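Local coordinates for protein beta-glucuronidase (Dictyoglomus thermophilum, PDB 6XXW) that probably hydrolyses beta-D-glucuronides to release glucuronic acid, as a member of glycoside hydrolase family 2, at residues A[466-471]-A[491-496]; A[473-478]-A[483-488]; A[569-574]-A[580-585]. All blocks are in the same frame, centred on the assembly; numbering follows the deposited sequence.

All three interactions lie in the TIM-barrel part of the chain. Reading from the N terminus, strand 463-467 leads through a loop into helix 482-497, and interaction 1 closes this span by bringing 466-471 against 491-496. Interaction 2 falls within that span: 473-478 turns back onto 483-488, an earlier part of the same helix, so the inner contact joins the loop to the helix and the outer one joins strand to helix. S471 O and G477 N, 2.9 Å apart, link the two. Interaction 3 follows in series, laying the loop 569-574 against helix 580-591; it meets interaction 2 where Y473 OH lies 3.1 Å from K569 NZ.

Interaction 1. Residues A[466-471]-A[491-496]; sequences VNRYYS and REWYEL
W493 is the residue of helix segment 491-496 that reaches V466 and R468. One helical position before it, E492 forms a salt bridge with K451. The indole of W493 is carried toward the strand end by a side chain whose CG stands anti to the carbonyl carbon (chi1 -76°). V466, in the conformer described, comes over one face of the ring: its CB lies above the plane and toward the rim, while CG2 sits 3.7 Å from W493 NE1 and 3.8 Å from CZ2. This is the strand-to-helix contact of a beta-alpha-beta unit of the TIM barrel, made by strand 463-467, helix 482-497 and strand 501-505. R468 arrives differently, at the edge of the indole and in its plane, with NH2 3.6 Å from W493 NE1. The guanidinium is turned 51° from the ring, so the two do not stack, and V466 CG2 covers the centre of one guanidinium face at 3.5 Å above its plane. R468 NH1 also bonds N467 O at 2.9 Å; the charge itself is met by D489 in a salt bridge, and NH2 is taken by T450 O. With an alanine in place of W493, V466 CG2 would probably lose its apolar cover and R468 NH2 the indole beside it, opening a gap between strand and helix. Next along the helix, Y494 stacks on F543.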
loop_
_atom_site.group_PDB
_atom_site.type_symbol
_atom_site.label_atom_id
_atom_site.label_comp_id
_atom_site.label_asym_id
_atom_site.label_seq_id
_atom_site.Cartn_x
_atom_site.Cartn_y
_atom_site.Cartn_z
ATOM N N VAL A 466 -16.597 10.407 -27.473
ATOM C CA VAL A 466 -17.483 10.509 -26.318
ATOM C C VAL A 466 -16.805 9.897 -25.099
ATOM O O VAL A 466 -16.236 8.796 -25.173
ATOM C CB VAL A 466 -18.857 9.857 -26.577
ATOM C CG1 VAL A 466 -18.735 8.375 -26.849
ATOM C CG2 VAL A 466 -19.786 10.118 -25.408
ATOM N N ASN A 467 -16.861 10.627 -23.984
ATOM C CA ASN A 467 -16.377 10.182 -22.685
ATOM C C ASN A 467 -17.563 9.643 -21.898
ATOM O O ASN A 467 -18.557 10.351 -21.728
ATOM C CB ASN A 467 -15.753 11.345 -21.905
ATOM C CG ASN A 467 -14.519 11.940 -22.595
ATOM O OD1 ASN A 467 -14.024 11.407 -23.589
ATOM N ND2 ASN A 467 -14.015 13.047 -22.045
ATOM N N ARG A 468 -17.459 8.408 -21.392
ATOM C CA ARG A 468 -18.566 7.834 -20.630
ATOM C C ARG A 468 -18.038 7.098 -19.401
ATOM O O ARG A 468 -17.042 6.367 -19.481
ATOM C CB ARG A 468 -19.411 6.884 -21.499
ATOM C CG ARG A 468 -20.313 7.616 -22.527
ATOM C CD ARG A 468 -21.297 8.536 -21.801
ATOM N NE ARG A 468 -22.183 9.296 -22.699
ATOM C CZ ARG A 468 -22.136 10.616 -22.849
ATOM N NH1 ARG A 468 -21.226 11.326 -22.196
ATOM N NH2 ARG A 468 -23.002 11.232 -23.652
ATOM N N TYR A 469 -18.729 7.285 -18.276
ATOM C CA TYR A 469 -18.299 6.826 -16.955
ATOM C C TYR A 469 -19.448 6.143 -16.218
ATOM O O TYR A 469 -19.588 6.268 -15.000
ATOM C CB TYR A 469 -17.745 7.997 -16.144
ATOM C CG TYR A 469 -16.365 8.435 -16.631
ATOM C CD1 TYR A 469 -15.221 7.735 -16.248
ATOM C CD2 TYR A 469 -16.219 9.518 -17.490
ATOM C CE1 TYR A 469 -13.949 8.113 -16.692
ATOM C CE2 TYR A 469 -14.963 9.911 -17.947
ATOM C CZ TYR A 469 -13.833 9.192 -17.553
ATOM O OH TYR A 469 -12.585 9.575 -17.995
ATOM N N TYR A 470 -20.292 5.422 -16.955
ATOM C CA TYR A 470 -21.399 4.713 -16.336
ATOM C C TYR A 470 -20.864 3.751 -15.281
ATOM O O TYR A 470 -19.882 3.045 -15.510
ATOM C CB TYR A 470 -22.193 3.953 -17.394
ATOM C CG TYR A 470 -22.808 4.832 -18.488
ATOM C CD1 TYR A 470 -23.727 5.821 -18.181
ATOM C CD2 TYR A 470 -22.464 4.648 -19.827
ATOM C CE1 TYR A 470 -24.297 6.607 -19.172
ATOM C CE2 TYR A 470 -23.027 5.421 -20.818
ATOM C CZ TYR A 470 -23.945 6.395 -20.486
ATOM O OH TYR A 470 -24.505 7.172 -21.468
ATOM N N SER A 471 -21.534 3.718 -14.128
ATOM C CA SER A 471 -21.212 2.931 -12.928
ATOM C C SER A 471 -20.080 3.553 -12.109
ATOM O O SER A 471 -19.790 3.042 -11.005
ATOM C CB SER A 471 -20.868 1.464 -13.236
ATOM O OG SER A 471 -19.482 1.298 -13.483
ATOM N N ARG A 491 -25.532 3.947 -29.682
ATOM C CA ARG A 491 -26.424 3.846 -30.837
ATOM C C ARG A 491 -27.110 5.174 -31.122
ATOM O O ARG A 491 -27.378 5.501 -32.286
ATOM C CB ARG A 491 -27.469 2.754 -30.621
ATOM C CG ARG A 491 -26.880 1.336 -30.622
ATOM C CD ARG A 491 -27.987 0.278 -30.706
ATOM N NE ARG A 491 -27.430 -1.072 -30.747
ATOM C CZ ARG A 491 -26.959 -1.653 -31.849
ATOM N NH1 ARG A 491 -26.989 -1.012 -33.008
ATOM N NH2 ARG A 491 -26.468 -2.881 -31.794
ATOM N N GLU A 492 -27.402 5.957 -30.084
ATOM C CA GLU A 492 -28.004 7.261 -30.332
ATOM C C GLU A 492 -26.999 8.235 -30.941
ATOM O O GLU A 492 -27.368 9.056 -31.787
ATOM C CB GLU A 492 -28.604 7.840 -29.051
ATOM C CG GLU A 492 -29.555 9.008 -29.342
ATOM C CD GLU A 492 -29.907 9.815 -28.110
ATOM O OE1 GLU A 492 -29.262 9.600 -27.065
ATOM O OE2 GLU A 492 -30.828 10.661 -28.184
ATOM N N TRP A 493 -25.729 8.186 -30.519
ATOM C CA TRP A 493 -24.737 9.020 -31.193
ATOM C C TRP A 493 -24.675 8.697 -32.680
ATOM O O TRP A 493 -24.590 9.606 -33.523
ATOM C CB TRP A 493 -23.353 8.845 -30.568
ATOM C CG TRP A 493 -23.173 9.546 -29.256
ATOM C CD1 TRP A 493 -23.341 9.000 -28.017
ATOM C CD2 TRP A 493 -22.788 10.918 -29.043
ATOM N NE1 TRP A 493 -23.075 9.939 -27.045
ATOM C CE2 TRP A 493 -22.744 11.125 -27.646
ATOM C CE3 TRP A 493 -22.480 11.989 -29.896
ATOM C CZ2 TRP A 493 -22.398 12.354 -27.079
ATOM C CZ3 TRP A 493 -22.131 13.220 -29.327
ATOM C CH2 TRP A 493 -22.091 13.388 -27.934
ATOM N N TYR A 494 -24.689 7.408 -33.027
ATOM C CA TYR A 494 -24.542 7.066 -34.436
ATOM C C TYR A 494 -25.799 7.408 -35.221
ATOM O O TYR A 494 -25.714 7.859 -36.369
ATOM C CB TYR A 494 -24.206 5.591 -34.625
ATOM C CG TYR A 494 -23.892 5.318 -36.077
ATOM C CD1 TYR A 494 -22.785 5.907 -36.681
ATOM C CD2 TYR A 494 -24.723 4.523 -36.857
ATOM C CE1 TYR A 494 -22.498 5.695 -38.018
ATOM C CE2 TYR A 494 -24.439 4.292 -38.193
ATOM C CZ TYR A 494 -23.327 4.887 -38.766
ATOM O OH TYR A 494 -23.034 4.670 -40.092
ATOM N N GLU A 495 -26.965 7.187 -34.616
ATOM C CA GLU A 495 -28.230 7.479 -35.283
ATOM C C GLU A 495 -28.376 8.969 -35.568
ATOM O O GLU A 495 -28.926 9.357 -36.607
ATOM C CB GLU A 495 -29.387 6.970 -34.418
ATOM C CG GLU A 495 -30.788 7.374 -34.876
ATOM C CD GLU A 495 -31.104 6.945 -36.308
ATOM O OE1 GLU A 495 -31.755 7.728 -37.035
ATOM O OE2 GLU A 495 -30.708 5.827 -36.705
ATOM N N LEU A 496 -27.885 9.822 -34.665
ATOM C CA LEU A 496 -28.010 11.260 -34.870
ATOM C C LEU A 496 -26.975 11.802 -35.850
ATOM O O LEU A 496 -27.276 12.729 -36.609
ATOM C CB LEU A 496 -27.886 12.007 -33.541
ATOM C CG LEU A 496 -29.056 11.801 -32.576
ATOM C CD1 LEU A 496 -28.742 12.390 -31.202
ATOM C CD2 LEU A 496 -30.320 12.406 -33.162
#

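Interaction 2. Residues A[473-478]-A[483-488]; sequences YTDSGD and EYQLER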
loop_
_atom_site.group_PDB
_atom_site.type_symbol
_atom_site.label_atom_id
_atom_site.label_comp_id
_atom_site.label_asym_id
_atom_site.label_seq_id
_atom_site.Cartn_x
_atom_site.Cartn_y
_atom_site.Cartn_z
ATOM N N TYR A 473 -19.247 7.681 -12.169
ATOM C CA TYR A 473 -19.790 8.962 -11.716
ATOM C C TYR A 473 -21.304 8.921 -11.559
ATOM O O TYR A 473 -21.863 9.717 -10.793
ATOM C CB TYR A 473 -19.412 10.091 -12.685
ATOM C CG TYR A 473 -17.961 10.510 -12.585
ATOM C CD1 TYR A 473 -17.425 10.956 -11.379
ATOM C CD2 TYR A 473 -17.125 10.455 -13.695
ATOM C CE1 TYR A 473 -16.080 11.328 -11.281
ATOM C CE2 TYR A 473 -15.795 10.829 -13.609
ATOM C CZ TYR A 473 -15.280 11.263 -12.405
ATOM O OH TYR A 473 -13.957 11.640 -12.327
ATOM N N THR A 474 -21.975 8.028 -12.285
ATOM C CA THR A 474 -23.403 7.776 -12.131
ATOM C C THR A 474 -23.603 6.319 -11.734
ATOM O O THR A 474 -22.798 5.455 -12.092
ATOM C CB THR A 474 -24.167 8.094 -13.432
ATOM O OG1 THR A 474 -23.557 7.409 -14.535
ATOM C CG2 THR A 474 -24.144 9.592 -13.707
ATOM N N ASP A 475 -24.666 6.048 -10.970
ATOM C CA ASP A 475 -24.940 4.698 -10.460
ATOM C C ASP A 475 -23.674 4.067 -9.882
ATOM O O ASP A 475 -23.318 2.925 -10.182
ATOM C CB ASP A 475 -25.546 3.816 -11.545
ATOM C CG ASP A 475 -26.782 4.445 -12.170
ATOM O OD1 ASP A 475 -27.814 4.543 -11.479
ATOM O OD2 ASP A 475 -26.717 4.857 -13.339
ATOM N N SER A 476 -22.992 4.842 -9.050
ATOM C CA SER A 476 -21.664 4.482 -8.557
ATOM C C SER A 476 -21.673 3.116 -7.891
ATOM O O SER A 476 -22.428 2.886 -6.943
ATOM C CB SER A 476 -21.188 5.542 -7.569
ATOM O OG SER A 476 -21.351 6.829 -8.123
ATOM N N GLY A 477 -20.839 2.207 -8.396
ATOM C CA GLY A 477 -20.699 0.884 -7.827
ATOM C C GLY A 477 -21.506 -0.189 -8.521
ATOM O O GLY A 477 -21.211 -1.375 -8.337
ATOM N N ASP A 478 -22.506 0.188 -9.322
ATOM C CA ASP A 478 -23.391 -0.786 -9.960
ATOM C C ASP A 478 -22.897 -1.086 -11.372
ATOM O O ASP A 478 -23.307 -0.443 -12.341
ATOM C CB ASP A 478 -24.830 -0.283 -9.991
ATOM C CG ASP A 478 -25.799 -1.366 -10.405
ATOM O OD1 ASP A 478 -25.334 -2.499 -10.618
ATOM O OD2 ASP A 478 -27.009 -1.081 -10.522
ATOM N N GLU A 483 -23.904 -2.302 -19.715
ATOM C CA GLU A 483 -24.294 -2.752 -21.049
ATOM C C GLU A 483 -25.573 -2.068 -21.528
ATOM O O GLU A 483 -25.655 -1.627 -22.682
ATOM C CB GLU A 483 -24.459 -4.270 -21.050
ATOM C CG GLU A 483 -23.130 -5.027 -20.959
ATOM C CD GLU A 483 -22.676 -5.269 -19.525
ATOM O OE1 GLU A 483 -23.371 -4.831 -18.570
ATOM O OE2 GLU A 483 -21.618 -5.910 -19.357
ATOM N N TYR A 484 -26.576 -1.980 -20.651
ATOM C CA TYR A 484 -27.823 -1.281 -20.955
ATOM C C TYR A 484 -27.561 0.164 -21.362
ATOM O O TYR A 484 -28.001 0.617 -22.424
ATOM C CB TYR A 484 -28.733 -1.337 -19.723
ATOM C CG TYR A 484 -30.150 -0.815 -19.889
ATOM C CD1 TYR A 484 -31.191 -1.673 -20.243
ATOM C CD2 TYR A 484 -30.460 0.520 -19.644
ATOM C CE1 TYR A 484 -32.502 -1.207 -20.376
ATOM C CE2 TYR A 484 -31.768 0.998 -19.779
ATOM C CZ TYR A 484 -32.783 0.127 -20.142
ATOM O OH TYR A 484 -34.084 0.584 -20.274
ATOM N N GLN A 485 -26.827 0.902 -20.531
ATOM C CA GLN A 485 -26.695 2.338 -20.754
ATOM C C GLN A 485 -25.744 2.653 -21.905
ATOM O O GLN A 485 -26.022 3.539 -22.725
ATOM C CB GLN A 485 -26.225 3.015 -19.469
ATOM C CG GLN A 485 -27.160 2.797 -18.289
ATOM C CD GLN A 485 -26.664 3.462 -17.023
ATOM O OE1 GLN A 485 -25.466 3.665 -16.850
ATOM N NE2 GLN A 485 -27.589 3.807 -16.126
ATOM N N LEU A 486 -24.626 1.937 -21.993
ATOM C CA LEU A 486 -23.615 2.310 -22.972
ATOM C C LEU A 486 -24.069 1.980 -24.383
ATOM O O LEU A 486 -23.862 2.778 -25.306
ATOM C CB LEU A 486 -22.287 1.622 -22.658
ATOM C CG LEU A 486 -21.152 2.017 -23.613
ATOM C CD1 LEU A 486 -20.864 3.510 -23.531
ATOM C CD2 LEU A 486 -19.889 1.183 -23.325
ATOM N N GLU A 487 -24.702 0.817 -24.576
ATOM C CA GLU A 487 -25.149 0.467 -25.922
ATOM C C GLU A 487 -26.229 1.424 -26.411
ATOM O O GLU A 487 -26.179 1.885 -27.556
ATOM C CB GLU A 487 -25.661 -0.972 -25.976
ATOM C CG GLU A 487 -26.353 -1.280 -27.303
ATOM C CD GLU A 487 -26.358 -2.755 -27.658
ATOM O OE1 GLU A 487 -26.779 -3.085 -28.786
ATOM O OE2 GLU A 487 -25.954 -3.588 -26.816
ATOM N N ARG A 488 -27.210 1.733 -25.561
ATOM C CA ARG A 488 -28.242 2.693 -25.938
ATOM C C ARG A 488 -27.641 4.050 -26.288
ATOM O O ARG A 488 -28.056 4.691 -27.262
ATOM C CB ARG A 488 -29.259 2.853 -24.806
ATOM C CG ARG A 488 -30.216 1.677 -24.657
ATOM C CD ARG A 488 -30.799 1.598 -23.242
ATOM N NE ARG A 488 -31.773 2.649 -22.988
ATOM C CZ ARG A 488 -33.057 2.565 -23.323
ATOM N NH1 ARG A 488 -33.513 1.474 -23.927
ATOM N NH2 ARG A 488 -33.883 3.569 -23.058
HETATM O O HOH W 1 -24.419 4.842 -14.680
#
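D475 and Q485 meet by their polar ends, joining the loop that follows strand 463-467 to helix 482-497 in the TIM barrel. The loop is shaped here by a type II beta turn from D475 to D478, with G477 at its third position and D478 N bonded to D475 O at 3.0 Å. Across the contact there is one direct hydrogen bond, from Q485 NE2 to D475 OD2, 3.1 Å long and nearly straight at 170°. The acceptor lies in the plane of the Q485 amide, whereas the donor approaches from above the carboxylate plane, 43° out of it, the two flat groups being turned obliquely to each other. An extended chain beyond CG (chi2 179°) carries the amide off the helix to the carboxylate. Both groups have further partners on a neighbouring subunit: D475 OD1 bonds H163 NE2 of the second subunit, and Q485 NE2 bonds the M162 carbonyl of that subunit. The pair thus belongs to a subunit interface as well as to the loop, and Q485 NE2 is gripped twice. The remaining bonds run through a water at the other end of the Q485 amide. It lies 2.7 Å from Q485 OE1 and 2.7 Å from D475 OD2, a second link that would help hold the amide in one orientation. The same water reaches back to the preceding loop residue, where T474 OG1 is hydrogen-bonded to it at 2.7 Å.

Interaction 3. Residues A[569-574]-A[580-585]; sequences KGVFTR and MVAHFL
V571 and F572 are the loop residues that rest on helix 580-591, the last helix of the TIM-barrel region. Just before them, G570 sits where a side chain would run into the carbonyl oxygen of F572; its own carbonyl accepts hydrogen bonds from K579 and Q527. V571 follows and does most of the touching, in the conformer described, with its two methyls divided between partners. CG1, anti to the backbone N (chi1 160°), presses on the helix backbone at A582, 3.5 Å from A582 CB and 3.6 Å from A582 CA. The backbones come close here, the CA atoms of V571 and A582 being 5.5 Å apart, a spacing that the small alanine side chain allows. CG2 turns the other way, meeting V581 CG1 at 3.8 Å and L585 CD1 at 4.0 Å. The V571 and V581 side chains cross at about a right angle, while V571 and L585 meet at a slant; both V571 and L585 also touch I549 of strand 544-550, tying loop and helix to the barrel wall. F572 departs from the helix at its CB, yet the far end of its ring swings back to set CE2 4.4 Å from A582 CB. The F572 side chain also packs on L328, W331 and I332 of helix 319-332. No hydrogen bond crosses between the two segments: methyls and ring carbons meet methyls, and the contact therefore rests on close fit and exclusion of water rather than on directed bonds.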
loop_
_atom_site.group_PDB
_atom_site.type_symbol
_atom_site.label_atom_id
_atom_site.label_comp_id
_atom_site.label_asym_id
_atom_site.label_seq_id
_atom_site.Cartn_x
_atom_site.Cartn_y
_atom_site.Cartn_z
ATOM N N LYS A 569 -7.158 7.065 -11.941
ATOM C CA LYS A 569 -7.672 6.236 -13.020
ATOM C C LYS A 569 -6.575 5.694 -13.938
ATOM O O LYS A 569 -6.896 5.074 -14.957
ATOM C CB LYS A 569 -8.685 7.036 -13.840
ATOM C CG LYS A 569 -9.923 7.429 -13.038
ATOM C CD LYS A 569 -11.138 7.630 -13.927
ATOM C CE LYS A 569 -12.361 8.020 -13.097
ATOM N NZ LYS A 569 -12.063 9.174 -12.184
ATOM N N GLY A 570 -5.303 5.900 -13.610
ATOM C CA GLY A 570 -4.248 5.358 -14.450
ATOM C C GLY A 570 -4.342 3.843 -14.575
ATOM O O GLY A 570 -4.716 3.138 -13.633
ATOM N N VAL A 571 -4.035 3.340 -15.773
ATOM C CA VAL A 571 -3.798 1.912 -15.976
ATOM C C VAL A 571 -2.410 1.538 -15.450
ATOM O O VAL A 571 -2.175 0.392 -15.044
ATOM C CB VAL A 571 -3.977 1.586 -17.472
ATOM C CG1 VAL A 571 -3.293 0.294 -17.861
ATOM C CG2 VAL A 571 -5.459 1.570 -17.855
ATOM N N PHE A 572 -1.485 2.492 -15.460
ATOM C CA PHE A 572 -0.179 2.385 -14.825
ATOM C C PHE A 572 -0.135 3.314 -13.619
ATOM O O PHE A 572 -0.824 4.337 -13.578
ATOM C CB PHE A 572 0.962 2.761 -15.793
ATOM C CG PHE A 572 1.067 1.849 -16.981
ATOM C CD1 PHE A 572 0.441 2.176 -18.170
ATOM C CD2 PHE A 572 1.771 0.661 -16.903
ATOM C CE1 PHE A 572 0.517 1.345 -19.274
ATOM C CE2 PHE A 572 1.847 -0.188 -18.009
ATOM C CZ PHE A 572 1.223 0.164 -19.201
ATOM N N THR A 573 0.680 2.956 -12.628
ATOM C CA THR A 573 0.921 3.890 -11.538
ATOM C C THR A 573 1.709 5.093 -12.063
ATOM O O THR A 573 2.220 5.091 -13.187
ATOM C CB THR A 573 1.684 3.209 -10.403
ATOM O OG1 THR A 573 2.964 2.803 -10.887
ATOM C CG2 THR A 573 0.928 1.997 -9.907
ATOM N N ARG A 574 1.830 6.131 -11.228
ATOM C CA ARG A 574 2.568 7.312 -11.668
ATOM C C ARG A 574 4.037 6.997 -11.941
ATOM O O ARG A 574 4.673 7.675 -12.761
ATOM C CB ARG A 574 2.460 8.424 -10.629
ATOM C CG ARG A 574 2.841 9.798 -11.176
ATOM C CD ARG A 574 2.588 10.859 -10.137
ATOM N NE ARG A 574 2.488 12.219 -10.676
ATOM C CZ ARG A 574 2.854 13.294 -9.991
ATOM N NH1 ARG A 574 3.365 13.150 -8.779
ATOM N NH2 ARG A 574 2.704 14.509 -10.500
ATOM N N MET A 580 -3.644 -4.166 -12.383
ATOM C CA MET A 580 -4.251 -5.387 -12.903
ATOM C C MET A 580 -4.809 -5.197 -14.313
ATOM O O MET A 580 -4.555 -6.012 -15.209
ATOM C CB MET A 580 -5.348 -5.865 -11.951
ATOM C CG MET A 580 -5.806 -7.280 -12.220
ATOM S SD MET A 580 -7.118 -7.750 -11.069
ATOM C CE MET A 580 -6.402 -7.136 -9.562
ATOM N N VAL A 581 -5.560 -4.113 -14.539
ATOM C CA VAL A 581 -6.220 -3.945 -15.835
ATOM C C VAL A 581 -5.228 -3.755 -16.980
ATOM O O VAL A 581 -5.580 -4.025 -18.133
ATOM C CB VAL A 581 -7.218 -2.768 -15.794
ATOM C CG1 VAL A 581 -6.492 -1.457 -15.745
ATOM C CG2 VAL A 581 -8.165 -2.818 -17.006
ATOM N N ALA A 582 -3.995 -3.306 -16.703
ATOM C CA ALA A 582 -2.978 -3.252 -17.757
ATOM C C ALA A 582 -2.776 -4.618 -18.398
ATOM O O ALA A 582 -2.594 -4.726 -19.616
ATOM C CB ALA A 582 -1.649 -2.740 -17.199
ATOM N N HIS A 583 -2.804 -5.682 -17.592
ATOM C CA HIS A 583 -2.632 -7.014 -18.155
ATOM C C HIS A 583 -3.863 -7.470 -18.928
ATOM O O HIS A 583 -3.725 -8.156 -19.948
ATOM C CB HIS A 583 -2.262 -7.979 -17.033
ATOM C CG HIS A 583 -1.107 -7.493 -16.225
ATOM N ND1 HIS A 583 0.195 -7.594 -16.669
ATOM C CD2 HIS A 583 -1.056 -6.821 -15.050
ATOM C CE1 HIS A 583 1.002 -7.055 -15.772
ATOM N NE2 HIS A 583 0.269 -6.571 -14.784
ATOM N N PHE A 584 -5.066 -7.097 -18.483
ATOM C CA PHE A 584 -6.256 -7.369 -19.287
ATOM C C PHE A 584 -6.148 -6.701 -20.657
ATOM O O PHE A 584 -6.421 -7.323 -21.690
ATOM C CB PHE A 584 -7.521 -6.891 -18.564
ATOM C CG PHE A 584 -8.739 -6.848 -19.459
ATOM C CD1 PHE A 584 -9.463 -7.998 -19.720
ATOM C CD2 PHE A 584 -9.125 -5.667 -20.079
ATOM C CE1 PHE A 584 -10.580 -7.962 -20.567
ATOM C CE2 PHE A 584 -10.218 -5.629 -20.935
ATOM C CZ PHE A 584 -10.947 -6.779 -21.176
ATOM N N LEU A 585 -5.736 -5.434 -20.685
ATOM C CA LEU A 585 -5.638 -4.723 -21.964
ATOM C C LEU A 585 -4.550 -5.317 -22.854
ATOM O O LEU A 585 -4.732 -5.435 -24.074
ATOM C CB LEU A 585 -5.391 -3.234 -21.718
ATOM C CG LEU A 585 -6.580 -2.453 -21.129
ATOM C CD1 LEU A 585 -6.176 -1.026 -20.764
ATOM C CD2 LEU A 585 -7.801 -2.468 -22.056
#